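Local coordinates for aminopeptidase-like protein (Chaetomium thermophilum, PDB 5JM6) that probably acts as a zinc-dependent metalloaminopeptidase of the M18 family and assembles into a dodecamer linked to the Cvt pathway of selective autophagy, at residues Q119-G124 with R360-F365; R172-G177 with A202-L207; L412-A417 with G444-R449. All blocks are in the same frame, centred on the assembly; numbering follows the deposited sequence.

Contact 1. Residues Q119-G124 with R360-F365; sequences QAYKPG and RILESF
The loop at 119-124 meets helix 353-368 mainly through two of its side chains, and the contact is van der Waals packing, mostly apolar. Y121 does most of the work. Its CG stands anti to the backbone N (chi1 -180°), which drives the ring out toward the helix, where it meets F365 edge-on. This is a T-shaped pair: the ring centroids lie 5.0 Å apart, the planes stand at 70°, and Y121 gives the edge while F365 gives the face. The leading atom, Y121 CE2, comes to 3.7 Å from F365 CG, so the edge lands toward the rim of the phenylalanine ring and not over its middle. Beside it, Y121 CD2 lies 4.0 Å from F365 CD1. At the far end of the tyrosine, Y121 OH lies 3.7 Å from CD1 of L362, whose side chain crosses the tyrosine at about a right angle. P123 comes next and fills the angle between the same two helix residues: its CB rests on L362 CD1 at 4.0 Å, and its CG lies 4.1 Å from F365 CB and close to the carbonyl O of F365. At G124 the backbone takes a positive phi at which a side chain would run into the carbonyl O of P123. In the fold, this loop steps from strand 111-117 to strand 127-133 past the beginning of strand 330-336, which lies between them in the nine-stranded mixed sheet. Y121 and I361 both touch I330 of that middle strand, while I361 also packs on F115 and F365 on V117, so helix 353-368 lies against both sheet and loop.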
ATOM      1  N   GLN A 119     -48.587 -52.868  -1.974  1.00 39.74           N
ATOM      2  CA  GLN A 119     -49.230 -54.172  -2.129  1.00 40.95           C
ATOM      3  C   GLN A 119     -49.390 -54.565  -3.592  1.00 39.07           C
ATOM      4  O   GLN A 119     -49.530 -55.744  -3.914  1.00 42.49           O
ATOM      5  CB  GLN A 119     -50.602 -54.184  -1.458  1.00 42.80           C
ATOM      6  CG  GLN A 119     -50.582 -53.961   0.036  1.00 59.13           C
ATOM      7  CD  GLN A 119     -51.975 -53.758   0.595  1.00 72.01           C
ATOM      8  OE1 GLN A 119     -52.902 -54.503   0.271  1.00 66.67           O
ATOM      9  NE2 GLN A 119     -52.135 -52.734   1.423  1.00 62.45           N
ATOM     10  N   ALA A 120     -49.396 -53.569  -4.470  1.00 38.67           N
ATOM     11  CA  ALA A 120     -49.520 -53.797  -5.905  1.00 35.28           C
ATOM     12  C   ALA A 120     -48.156 -53.849  -6.590  1.00 35.13           C
ATOM     13  O   ALA A 120     -48.074 -53.847  -7.818  1.00 38.32           O
ATOM     14  CB  ALA A 120     -50.394 -52.728  -6.539  1.00 33.39           C
ATOM     15  N   TYR A 121     -47.089 -53.847  -5.797  1.00 34.84           N
ATOM     16  CA  TYR A 121     -45.738 -53.844  -6.349  1.00 34.73           C
ATOM     17  C   TYR A 121     -45.412 -55.092  -7.168  1.00 40.03           C
ATOM     18  O   TYR A 121     -45.804 -56.207  -6.819  1.00 42.24           O
ATOM     19  CB  TYR A 121     -44.699 -53.695  -5.238  1.00 32.65           C
ATOM     20  CG  TYR A 121     -43.286 -53.681  -5.767  1.00 36.44           C
ATOM     21  CD1 TYR A 121     -42.765 -52.542  -6.366  1.00 34.07           C
ATOM     22  CD2 TYR A 121     -42.479 -54.809  -5.689  1.00 32.87           C
ATOM     23  CE1 TYR A 121     -41.479 -52.522  -6.864  1.00 30.73           C
ATOM     24  CE2 TYR A 121     -41.190 -54.799  -6.186  1.00 37.94           C
ATOM     25  CZ  TYR A 121     -40.696 -53.651  -6.771  1.00 37.18           C
ATOM     26  OH  TYR A 121     -39.413 -53.632  -7.267  1.00 38.22           O
ATOM     27  N   LYS A 122     -44.702 -54.872  -8.273  1.00 42.37           N
ATOM     28  CA  LYS A 122     -44.094 -55.926  -9.084  1.00 37.58           C
ATOM     29  C   LYS A 122     -42.729 -55.418  -9.540  1.00 39.00           C
ATOM     30  O   LYS A 122     -42.537 -54.209  -9.659  1.00 34.76           O
ATOM     31  CB  LYS A 122     -44.951 -56.277 -10.305  1.00 35.16           C
ATOM     32  CG  LYS A 122     -46.450 -56.206 -10.097  1.00 59.20           C
ATOM     33  CD  LYS A 122     -47.163 -55.841 -11.396  1.00 63.25           C
ATOM     34  CE  LYS A 122     -46.647 -54.523 -11.971  1.00 57.31           C
ATOM     35  NZ  LYS A 122     -47.484 -54.019 -13.101  1.00 60.71           N
ATOM     36  N   PRO A 123     -41.780 -56.333  -9.800  1.00 44.37           N
ATOM     37  CA  PRO A 123     -40.473 -55.913 -10.323  1.00 38.98           C
ATOM     38  C   PRO A 123     -40.602 -55.054 -11.580  1.00 39.18           C
ATOM     39  O   PRO A 123     -41.321 -55.421 -12.509  1.00 39.90           O
ATOM     40  CB  PRO A 123     -39.781 -57.240 -10.637  1.00 41.06           C
ATOM     41  CG  PRO A 123     -40.387 -58.203  -9.675  1.00 42.88           C
ATOM     42  CD  PRO A 123     -41.826 -57.780  -9.532  1.00 41.59           C
ATOM     43  N   GLY A 124     -39.909 -53.920 -11.595  1.00 39.91           N
ATOM     44  CA  GLY A 124     -40.010 -52.976 -12.693  1.00 36.76           C
ATOM     45  C   GLY A 124     -40.783 -51.726 -12.316  1.00 35.81           C
ATOM     46  O   GLY A 124     -40.743 -50.724 -13.030  1.00 36.74           O
ATOM     47  N   ARG A 360     -30.543 -54.906  -4.129  1.00 30.27           N
ATOM     48  CA  ARG A 360     -30.875 -56.045  -3.280  1.00 29.22           C
ATOM     49  C   ARG A 360     -32.377 -56.270  -3.165  1.00 32.32           C
ATOM     50  O   ARG A 360     -32.851 -57.403  -3.258  1.00 33.90           O
ATOM     51  CB  ARG A 360     -30.299 -55.854  -1.885  1.00 31.93           C
ATOM     52  CG  ARG A 360     -28.846 -56.199  -1.723  1.00 27.54           C
ATOM     53  CD  ARG A 360     -28.736 -56.981  -0.442  1.00 32.27           C
ATOM     54  NE  ARG A 360     -27.583 -56.626   0.370  1.00 33.21           N
ATOM     55  CZ  ARG A 360     -27.254 -57.265   1.486  1.00 36.71           C
ATOM     56  NH1 ARG A 360     -27.992 -58.288   1.897  1.00 35.54           N
ATOM     57  NH2 ARG A 360     -26.194 -56.889   2.187  1.00 36.52           N
ATOM     58  N   ILE A 361     -33.118 -55.189  -2.940  1.00 29.56           N
ATOM     59  CA  ILE A 361     -34.570 -55.270  -2.837  1.00 25.74           C
ATOM     60  C   ILE A 361     -35.156 -55.822  -4.126  1.00 30.76           C
ATOM     61  O   ILE A 361     -35.967 -56.748  -4.108  1.00 32.66           O
ATOM     62  CB  ILE A 361     -35.203 -53.896  -2.546  1.00 27.82           C
ATOM     63  CG1 ILE A 361     -34.654 -53.310  -1.245  1.00 29.16           C
ATOM     64  CG2 ILE A 361     -36.716 -54.017  -2.467  1.00 28.37           C
ATOM     65  CD1 ILE A 361     -34.974 -51.840  -1.066  1.00 23.31           C
ATOM     66  N   LEU A 362     -34.730 -55.254  -5.248  1.00 31.97           N
ATOM     67  CA  LEU A 362     -35.251 -55.659  -6.544  1.00 34.94           C
ATOM     68  C   LEU A 362     -34.899 -57.109  -6.866  1.00 35.29           C
ATOM     69  O   LEU A 362     -35.757 -57.872  -7.309  1.00 34.97           O
ATOM     70  CB  LEU A 362     -34.732 -54.730  -7.638  1.00 30.28           C
ATOM     71  CG  LEU A 362     -35.168 -55.089  -9.055  1.00 31.11           C
ATOM     72  CD1 LEU A 362     -36.683 -55.176  -9.139  1.00 29.33           C
ATOM     73  CD2 LEU A 362     -34.633 -54.062 -10.031  1.00 32.72           C
ATOM     74  N   GLU A 363     -33.648 -57.494  -6.634  1.00 32.31           N
ATOM     75  CA  GLU A 363     -33.235 -58.873  -6.874  1.00 36.48           C
ATOM     76  C   GLU A 363     -34.013 -59.843  -5.994  1.00 39.55           C
ATOM     77  O   GLU A 363     -34.298 -60.971  -6.397  1.00 35.24           O
ATOM     78  CB  GLU A 363     -31.738 -59.047  -6.635  1.00 34.46           C
ATOM     79  CG  GLU A 363     -31.272 -60.482  -6.783  1.00 35.52           C
ATOM     80  CD  GLU A 363     -30.075 -60.790  -5.921  1.00 38.83           C
ATOM     81  OE1 GLU A 363     -30.074 -60.364  -4.749  1.00 35.72           O
ATOM     82  OE2 GLU A 363     -29.141 -61.455  -6.415  1.00 36.68           O
ATOM     83  N   SER A 364     -34.357 -59.397  -4.791  1.00 38.37           N
ATOM     84  CA  SER A 364     -35.161 -60.209  -3.888  1.00 35.00           C
ATOM     85  C   SER A 364     -36.529 -60.501  -4.500  1.00 40.88           C
ATOM     86  O   SER A 364     -36.954 -61.654  -4.557  1.00 45.99           O
ATOM     87  CB  SER A 364     -35.320 -59.517  -2.534  1.00 37.75           C
ATOM     88  OG  SER A 364     -36.091 -60.308  -1.647  1.00 41.22           O
ATOM     89  N   PHE A 365     -37.210 -59.461  -4.969  1.00 39.43           N
ATOM     90  CA  PHE A 365     -38.525 -59.644  -5.578  1.00 35.18           C
ATOM     91  C   PHE A 365     -38.434 -60.356  -6.922  1.00 41.34           C
ATOM     92  O   PHE A 365     -39.406 -60.956  -7.375  1.00 44.65           O
ATOM     93  CB  PHE A 365     -39.240 -58.304  -5.742  1.00 34.56           C
ATOM     94  CG  PHE A 365     -39.823 -57.780  -4.465  1.00 35.31           C
ATOM     95  CD1 PHE A 365     -41.076 -58.192  -4.042  1.00 28.48           C
ATOM     96  CD2 PHE A 365     -39.115 -56.887  -3.682  1.00 35.07           C
ATOM     97  CE1 PHE A 365     -41.613 -57.717  -2.863  1.00 31.79           C
ATOM     98  CE2 PHE A 365     -39.647 -56.406  -2.504  1.00 34.67           C
ATOM     99  CZ  PHE A 365     -40.898 -56.824  -2.092  1.00 33.44           C
TER

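Contact 2. Residues R172-G177 with A202-L207; sequences RDLSVG and ARIPTL
L174 lays its CB against the CB of A202, 3.9 Å away, and reaches further along the loop with CD1, which meets CD1 of I204 at 4.1 Å. Alongside this overlap the two backbones form a single antiparallel bridge, a hydrogen-bonded pair, which joins the loop at A202 to the start of strand 174-183 at the border of the six-stranded antiparallel sheet. An alanine in place of L174 would keep the CB contact but would probably loosen the packing on I204 and on L284 of strand 277-286, because the isopropyl end, CG with its two methyls, would be gone. R203 extends from its backbone with CG anti to N, then bends at chi3 (-101°), bringing its guanidinium alongside D173. The salt bridge there is long, 3.7 Å from D173 OD1 to R203 NH2; the carboxylate oxygen sits at the guanidinium edge, although the two planes are turned 71° apart. The stronger partner of D173 is R488 of the third subunit, bridged through OD2, and P205 O accepts a bond from H397 of that same subunit, so this corner belongs to a subunit interface. Of the two bridge bonds, L174 N to A202 O (2.9 Å) lies in the carbonyl plane, whereas A202 N approaches L174 O from above that carbonyl's plane.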
ATOM      1  N   ARG A 172     -21.014 -20.501  24.624  1.00 38.50           N
ATOM      2  CA  ARG A 172     -22.207 -21.338  24.608  1.00 31.81           C
ATOM      3  C   ARG A 172     -22.043 -22.437  25.648  1.00 32.40           C
ATOM      4  O   ARG A 172     -20.921 -22.844  25.951  1.00 36.11           O
ATOM      5  CB  ARG A 172     -22.444 -21.941  23.222  1.00 32.46           C
ATOM      6  CG  ARG A 172     -22.573 -20.920  22.101  1.00 34.71           C
ATOM      7  CD  ARG A 172     -23.956 -20.286  22.061  1.00 29.32           C
ATOM      8  NE  ARG A 172     -24.123 -19.443  20.880  1.00 28.13           N
ATOM      9  CZ  ARG A 172     -25.227 -18.762  20.593  1.00 30.58           C
ATOM     10  NH1 ARG A 172     -26.276 -18.819  21.402  1.00 32.08           N
ATOM     11  NH2 ARG A 172     -25.285 -18.026  19.492  1.00 32.10           N
ATOM     12  N   ASP A 173     -23.154 -22.928  26.188  1.00 38.83           N
ATOM     13  CA  ASP A 173     -23.074 -23.975  27.194  1.00 34.23           C
ATOM     14  C   ASP A 173     -23.034 -25.304  26.464  1.00 30.98           C
ATOM     15  O   ASP A 173     -24.034 -25.744  25.900  1.00 35.58           O
ATOM     16  CB  ASP A 173     -24.276 -23.930  28.146  1.00 38.02           C
ATOM     17  CG  ASP A 173     -24.323 -22.668  28.988  1.00 33.62           C
ATOM     18  OD1 ASP A 173     -23.552 -21.724  28.714  1.00 37.85           O
ATOM     19  OD2 ASP A 173     -25.146 -22.619  29.927  1.00 31.80           O
ATOM     20  N   LEU A 174     -21.882 -25.960  26.506  1.00 28.75           N
ATOM     21  CA  LEU A 174     -21.673 -27.145  25.689  1.00 29.62           C
ATOM     22  C   LEU A 174     -21.738 -28.407  26.523  1.00 30.87           C
ATOM     23  O   LEU A 174     -21.190 -28.473  27.623  1.00 31.77           O
ATOM     24  CB  LEU A 174     -20.328 -27.074  24.962  1.00 29.96           C
ATOM     25  CG  LEU A 174     -20.031 -25.820  24.140  1.00 29.78           C
ATOM     26  CD1 LEU A 174     -18.606 -25.868  23.608  1.00 27.76           C
ATOM     27  CD2 LEU A 174     -21.028 -25.657  23.002  1.00 32.08           C
ATOM     28  N   SER A 175     -22.421 -29.410  25.990  1.00 32.08           N
ATOM     29  CA  SER A 175     -22.439 -30.717  26.611  1.00 31.43           C
ATOM     30  C   SER A 175     -21.714 -31.683  25.686  1.00 36.94           C
ATOM     31  O   SER A 175     -21.250 -31.294  24.613  1.00 34.95           O
ATOM     32  CB  SER A 175     -23.872 -31.177  26.884  1.00 34.33           C
ATOM     33  OG  SER A 175     -23.894 -32.247  27.812  1.00 44.47           O
ATOM     34  N   VAL A 176     -21.611 -32.937  26.104  1.00 30.38           N
ATOM     35  CA  VAL A 176     -20.892 -33.932  25.326  1.00 24.10           C
ATOM     36  C   VAL A 176     -21.764 -35.173  25.165  1.00 31.34           C
ATOM     37  O   VAL A 176     -22.591 -35.481  26.024  1.00 34.98           O
ATOM     38  CB  VAL A 176     -19.535 -34.290  25.986  1.00 22.39           C
ATOM     39  CG1 VAL A 176     -19.746 -34.996  27.317  1.00 26.43           C
ATOM     40  CG2 VAL A 176     -18.677 -35.131  25.050  1.00 27.05           C
ATOM     41  N   GLY A 177     -21.598 -35.863  24.044  1.00 28.49           N
ATOM     42  CA  GLY A 177     -22.360 -37.063  23.772  1.00 30.77           C
ATOM     43  C   GLY A 177     -21.791 -37.799  22.581  1.00 30.26           C
ATOM     44  O   GLY A 177     -20.911 -37.295  21.886  1.00 32.31           O
ATOM     45  N   ALA A 202     -18.719 -28.128  29.015  1.00 30.02           N
ATOM     46  CA  ALA A 202     -17.656 -27.482  28.252  1.00 28.97           C
ATOM     47  C   ALA A 202     -18.044 -26.084  27.825  1.00 32.68           C
ATOM     48  O   ALA A 202     -19.224 -25.757  27.709  1.00 32.98           O
ATOM     49  CB  ALA A 202     -17.289 -28.316  27.032  1.00 24.94           C
ATOM     50  N   ARG A 203     -17.033 -25.246  27.645  1.00 34.63           N
ATOM     51  CA  ARG A 203     -17.266 -23.881  27.228  1.00 36.62           C
ATOM     52  C   ARG A 203     -16.048 -23.294  26.524  1.00 33.04           C
ATOM     53  O   ARG A 203     -14.913 -23.539  26.935  1.00 35.69           O
ATOM     54  CB  ARG A 203     -17.655 -23.065  28.454  1.00 38.54           C
ATOM     55  CG  ARG A 203     -17.594 -21.583  28.292  1.00 41.71           C
ATOM     56  CD  ARG A 203     -18.429 -20.953  29.370  1.00 45.00           C
ATOM     57  NE  ARG A 203     -19.728 -20.525  28.879  1.00 42.81           N
ATOM     58  CZ  ARG A 203     -20.039 -19.254  28.672  1.00 40.93           C
ATOM     59  NH1 ARG A 203     -19.141 -18.314  28.925  1.00 37.02           N
ATOM     60  NH2 ARG A 203     -21.238 -18.920  28.220  1.00 44.61           N
ATOM     61  N   ILE A 204     -16.281 -22.504  25.481  1.00 37.90           N
ATOM     62  CA  ILE A 204     -15.196 -21.782  24.833  1.00 38.37           C
ATOM     63  C   ILE A 204     -15.362 -20.305  25.169  1.00 36.52           C
ATOM     64  O   ILE A 204     -16.193 -19.617  24.575  1.00 32.31           O
ATOM     65  CB  ILE A 204     -15.214 -22.011  23.307  1.00 35.48           C
ATOM     66  CG1 ILE A 204     -15.135 -23.510  23.002  1.00 32.68           C
ATOM     67  CG2 ILE A 204     -14.084 -21.257  22.630  1.00 35.35           C
ATOM     68  CD1 ILE A 204     -15.586 -23.884  21.609  1.00 27.46           C
ATOM     69  N   PRO A 205     -14.571 -19.814  26.137  1.00 35.01           N
ATOM     70  CA  PRO A 205     -14.733 -18.444  26.636  1.00 36.07           C
ATOM     71  C   PRO A 205     -14.110 -17.371  25.757  1.00 36.15           C
ATOM     72  O   PRO A 205     -12.958 -17.502  25.343  1.00 35.95           O
ATOM     73  CB  PRO A 205     -14.030 -18.494  27.989  1.00 35.64           C
ATOM     74  CG  PRO A 205     -12.952 -19.497  27.801  1.00 35.51           C
ATOM     75  CD  PRO A 205     -13.474 -20.522  26.820  1.00 35.02           C
ATOM     76  N   THR A 206     -14.839 -16.285  25.546  1.00 34.80           N
ATOM     77  CA  THR A 206     -14.295 -15.126  24.855  1.00 40.27           C
ATOM     78  C   THR A 206     -13.368 -14.343  25.772  1.00 40.46           C
ATOM     79  O   THR A 206     -13.366 -14.533  26.988  1.00 35.89           O
ATOM     80  CB  THR A 206     -15.399 -14.191  24.339  1.00 35.01           C
ATOM     81  OG1 THR A 206     -16.253 -13.812  25.420  1.00 34.86           O
ATOM     82  CG2 THR A 206     -16.225 -14.878  23.285  1.00 33.47           C
ATOM     83  N   LEU A 207     -12.557 -13.484  25.170  1.00 41.21           N
ATOM     84  CA  LEU A 207     -11.741 -12.540  25.915  1.00 41.16           C
ATOM     85  C   LEU A 207     -12.498 -11.222  26.052  1.00 40.19           C
ATOM     86  O   LEU A 207     -13.249 -10.844  25.157  1.00 41.22           O
ATOM     87  CB  LEU A 207     -10.399 -12.322  25.216  1.00 38.06           C
ATOM     88  CG  LEU A 207      -9.391 -11.396  25.892  1.00 35.89           C
ATOM     89  CD1 LEU A 207      -8.928 -11.997  27.204  1.00 41.67           C
ATOM     90  CD2 LEU A 207      -8.214 -11.147  24.969  1.00 40.11           C
TER

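Contact 3. Residues L412-A417 with G444-R449; sequences LNVGVA and GCVNQR
The carboxamide of Q448 is the flat group here, and V414 packs across it: V414 CG1 lies 3.5 Å from Q448 CD, and V414 CB is close to Q448 NE2, the two side chains crossing at about a right angle. In the amide plane is the carbonyl O of G415, which takes a hydrogen bond of 2.9 Å from Q448 NE2. The donor approaches well above that carbonyl's plane. OE1 is held in turn by R411 N, so the amide is gripped from both ends, which should hold it in this rotation. The side chain is carried by a parallel bridge between A417 and Q448, in which Q448 N bonds V416 O at 2.8 Å, nearly straight at 167°. Strands 417-419 and 448-450, with helix 430-443 between them along the chain, make a beta-alpha-beta crossover at the border of the nine-stranded mixed sheet. On that helix, D437 takes a hydrogen bond from N447 ND2 and a salt bridge from R449 NH2. Ahead of the bridge, a side chain at G415 would clash with V446 O. V446 CG2 packs on V414 CG1 at 3.6 Å, and a water donates to V414 O while accepting only a weak bond from V446 N.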
ATOM      1  N   LEU A 412     -40.908 -17.852   5.943  1.00 32.21           N
ATOM      2  CA  LEU A 412     -41.129 -18.839   6.989  1.00 36.33           C
ATOM      3  C   LEU A 412     -42.619 -19.110   7.126  1.00 36.49           C
ATOM      4  O   LEU A 412     -43.440 -18.227   6.873  1.00 35.09           O
ATOM      5  CB  LEU A 412     -40.550 -18.375   8.324  1.00 28.51           C
ATOM      6  CG  LEU A 412     -39.037 -18.202   8.417  1.00 30.00           C
ATOM      7  CD1 LEU A 412     -38.646 -17.858   9.844  1.00 29.91           C
ATOM      8  CD2 LEU A 412     -38.324 -19.458   7.944  1.00 28.93           C
ATOM      9  N   ASN A 413     -42.953 -20.348   7.482  1.00 35.46           N
ATOM     10  CA  ASN A 413     -44.336 -20.774   7.699  1.00 35.22           C
ATOM     11  C   ASN A 413     -45.201 -20.627   6.452  1.00 32.75           C
ATOM     12  O   ASN A 413     -46.332 -20.146   6.511  1.00 32.04           O
ATOM     13  CB  ASN A 413     -44.957 -20.005   8.868  1.00 32.52           C
ATOM     14  CG  ASN A 413     -44.387 -20.427  10.208  1.00 40.19           C
ATOM     15  OD1 ASN A 413     -43.795 -21.500  10.331  1.00 35.20           O
ATOM     16  ND2 ASN A 413     -44.568 -19.589  11.221  1.00 41.81           N
ATOM     17  N   VAL A 414     -44.659 -21.067   5.324  1.00 37.74           N
ATOM     18  CA  VAL A 414     -45.364 -21.022   4.052  1.00 33.51           C
ATOM     19  C   VAL A 414     -45.354 -22.411   3.430  1.00 35.05           C
ATOM     20  O   VAL A 414     -46.401 -22.995   3.155  1.00 30.08           O
ATOM     21  CB  VAL A 414     -44.741 -19.993   3.092  1.00 32.67           C
ATOM     22  CG1 VAL A 414     -45.238 -20.207   1.677  1.00 30.22           C
ATOM     23  CG2 VAL A 414     -45.064 -18.583   3.559  1.00 38.20           C
ATOM     24  N   GLY A 415     -44.158 -22.924   3.186  1.00 34.63           N
ATOM     25  CA  GLY A 415     -44.021 -24.246   2.622  1.00 37.60           C
ATOM     26  C   GLY A 415     -42.615 -24.478   2.132  1.00 36.51           C
ATOM     27  O   GLY A 415     -41.723 -23.652   2.326  1.00 36.94           O
ATOM     28  N   VAL A 416     -42.425 -25.612   1.479  1.00 35.54           N
ATOM     29  CA  VAL A 416     -41.111 -26.017   1.035  1.00 33.85           C
ATOM     30  C   VAL A 416     -40.669 -25.239  -0.205  1.00 37.30           C
ATOM     31  O   VAL A 416     -41.489 -24.863  -1.044  1.00 36.36           O
ATOM     32  CB  VAL A 416     -41.093 -27.518   0.759  1.00 26.96           C
ATOM     33  CG1 VAL A 416     -39.699 -27.979   0.620  1.00 36.47           C
ATOM     34  CG2 VAL A 416     -41.741 -28.257   1.914  1.00 32.13           C
ATOM     35  N   ALA A 417     -39.368 -24.986  -0.302  1.00 31.33           N
ATOM     36  CA  ALA A 417     -38.804 -24.274  -1.438  1.00 34.09           C
ATOM     37  C   ALA A 417     -38.175 -25.239  -2.432  1.00 36.61           C
ATOM     38  O   ALA A 417     -37.433 -26.144  -2.048  1.00 40.13           O
ATOM     39  CB  ALA A 417     -37.771 -23.259  -0.968  1.00 35.68           C
ATOM     40  N   GLY A 444     -52.464 -29.977  -1.174  1.00 37.82           N
ATOM     41  CA  GLY A 444     -52.835 -28.751  -0.492  1.00 33.66           C
ATOM     42  C   GLY A 444     -51.617 -27.976  -0.017  1.00 40.69           C
ATOM     43  O   GLY A 444     -51.622 -27.395   1.069  1.00 47.26           O
ATOM     44  N   CYS A 445     -50.567 -27.968  -0.834  1.00 34.06           N
ATOM     45  CA  CYS A 445     -49.327 -27.279  -0.487  1.00 33.36           C
ATOM     46  C   CYS A 445     -49.006 -26.167  -1.472  1.00 40.20           C
ATOM     47  O   CYS A 445     -49.394 -26.225  -2.639  1.00 43.33           O
ATOM     48  CB  CYS A 445     -48.158 -28.264  -0.441  1.00 32.01           C
ATOM     49  SG  CYS A 445     -48.287 -29.538   0.826  1.00 44.77           S
ATOM     50  N   VAL A 446     -48.222 -25.199  -1.008  1.00 34.09           N
ATOM     51  CA  VAL A 446     -47.747 -24.114  -1.849  1.00 39.10           C
ATOM     52  C   VAL A 446     -46.224 -24.256  -1.874  1.00 40.64           C
ATOM     53  O   VAL A 446     -45.588 -24.291  -0.820  1.00 38.12           O
ATOM     54  CB  VAL A 446     -48.130 -22.740  -1.279  1.00 34.30           C
ATOM     55  CG1 VAL A 446     -49.643 -22.584  -1.241  1.00 28.32           C
ATOM     56  CG2 VAL A 446     -47.534 -22.555   0.108  1.00 29.88           C
ATOM     57  N   ASN A 447     -45.639 -24.338  -3.065  1.00 40.87           N
ATOM     58  CA  ASN A 447     -44.194 -24.483  -3.192  1.00 38.39           C
ATOM     59  C   ASN A 447     -43.537 -23.140  -3.443  1.00 40.45           C
ATOM     60  O   ASN A 447     -43.991 -22.368  -4.285  1.00 49.32           O
ATOM     61  CB  ASN A 447     -43.831 -25.442  -4.328  1.00 39.18           C
ATOM     62  CG  ASN A 447     -44.270 -26.865  -4.062  1.00 43.46           C
ATOM     63  OD1 ASN A 447     -44.648 -27.216  -2.944  1.00 45.12           O
ATOM     64  ND2 ASN A 447     -44.211 -27.702  -5.093  1.00 39.17           N
ATOM     65  N   GLN A 448     -42.462 -22.864  -2.717  1.00 39.59           N
ATOM     66  CA  GLN A 448     -41.710 -21.641  -2.939  1.00 37.97           C
ATOM     67  C   GLN A 448     -40.548 -21.907  -3.890  1.00 38.37           C
ATOM     68  O   GLN A 448     -40.349 -23.035  -4.341  1.00 37.64           O
ATOM     69  CB  GLN A 448     -41.213 -21.076  -1.608  1.00 33.52           C
ATOM     70  CG  GLN A 448     -42.318 -20.943  -0.573  1.00 32.37           C
ATOM     71  CD  GLN A 448     -41.896 -20.154   0.645  1.00 37.36           C
ATOM     72  OE1 GLN A 448     -41.645 -18.952   0.564  1.00 40.71           O
ATOM     73  NE2 GLN A 448     -41.823 -20.824   1.789  1.00 39.13           N
ATOM     74  N   ARG A 449     -39.796 -20.860  -4.210  1.00 40.61           N
ATOM     75  CA  ARG A 449     -38.589 -21.007  -5.012  1.00 37.82           C
ATOM     76  C   ARG A 449     -37.404 -20.427  -4.253  1.00 40.13           C
ATOM     77  O   ARG A 449     -37.523 -19.397  -3.590  1.00 40.19           O
ATOM     78  CB  ARG A 449     -38.738 -20.317  -6.373  1.00 37.28           C
ATOM     79  CG  ARG A 449     -39.973 -20.727  -7.173  1.00 37.52           C
ATOM     80  CD  ARG A 449     -39.986 -22.221  -7.450  1.00 41.01           C
ATOM     81  NE  ARG A 449     -40.834 -22.581  -8.586  1.00 49.89           N
ATOM     82  CZ  ARG A 449     -42.004 -23.204  -8.485  1.00 47.87           C
ATOM     83  NH1 ARG A 449     -42.483 -23.537  -7.294  1.00 42.11           N
ATOM     84  NH2 ARG A 449     -42.699 -23.495  -9.577  1.00 44.80           N
TER
HETATM   85  O   HOH W   1     -47.736 -25.613   2.253  1.00 41.00           O

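Overall arrangement
Along the chain, contact 2 lies inside the long loop that contact 1 closes, and contact 3 opens only after both. Contacts 1 and 3, their centres about 33 Å apart, both border the nine-stranded mixed sheet: contact 1 where a helix meets a loop joining two of its strands, contact 3 at its outermost strand in this chain, 448-450. That sheet carries zinc ligands: strand 127-133, entered from the loop of contact 1, ends at H133, and its neighbour 386-394 holds D391. Contact 2, centred about 50 Å from contact 1 and 36 Å from contact 3, lies at the start of strand 174-183 in the separate antiparallel sheet. Contacts 2 and 3 both meet the third subunit of the dodecamer, contact 1 the second.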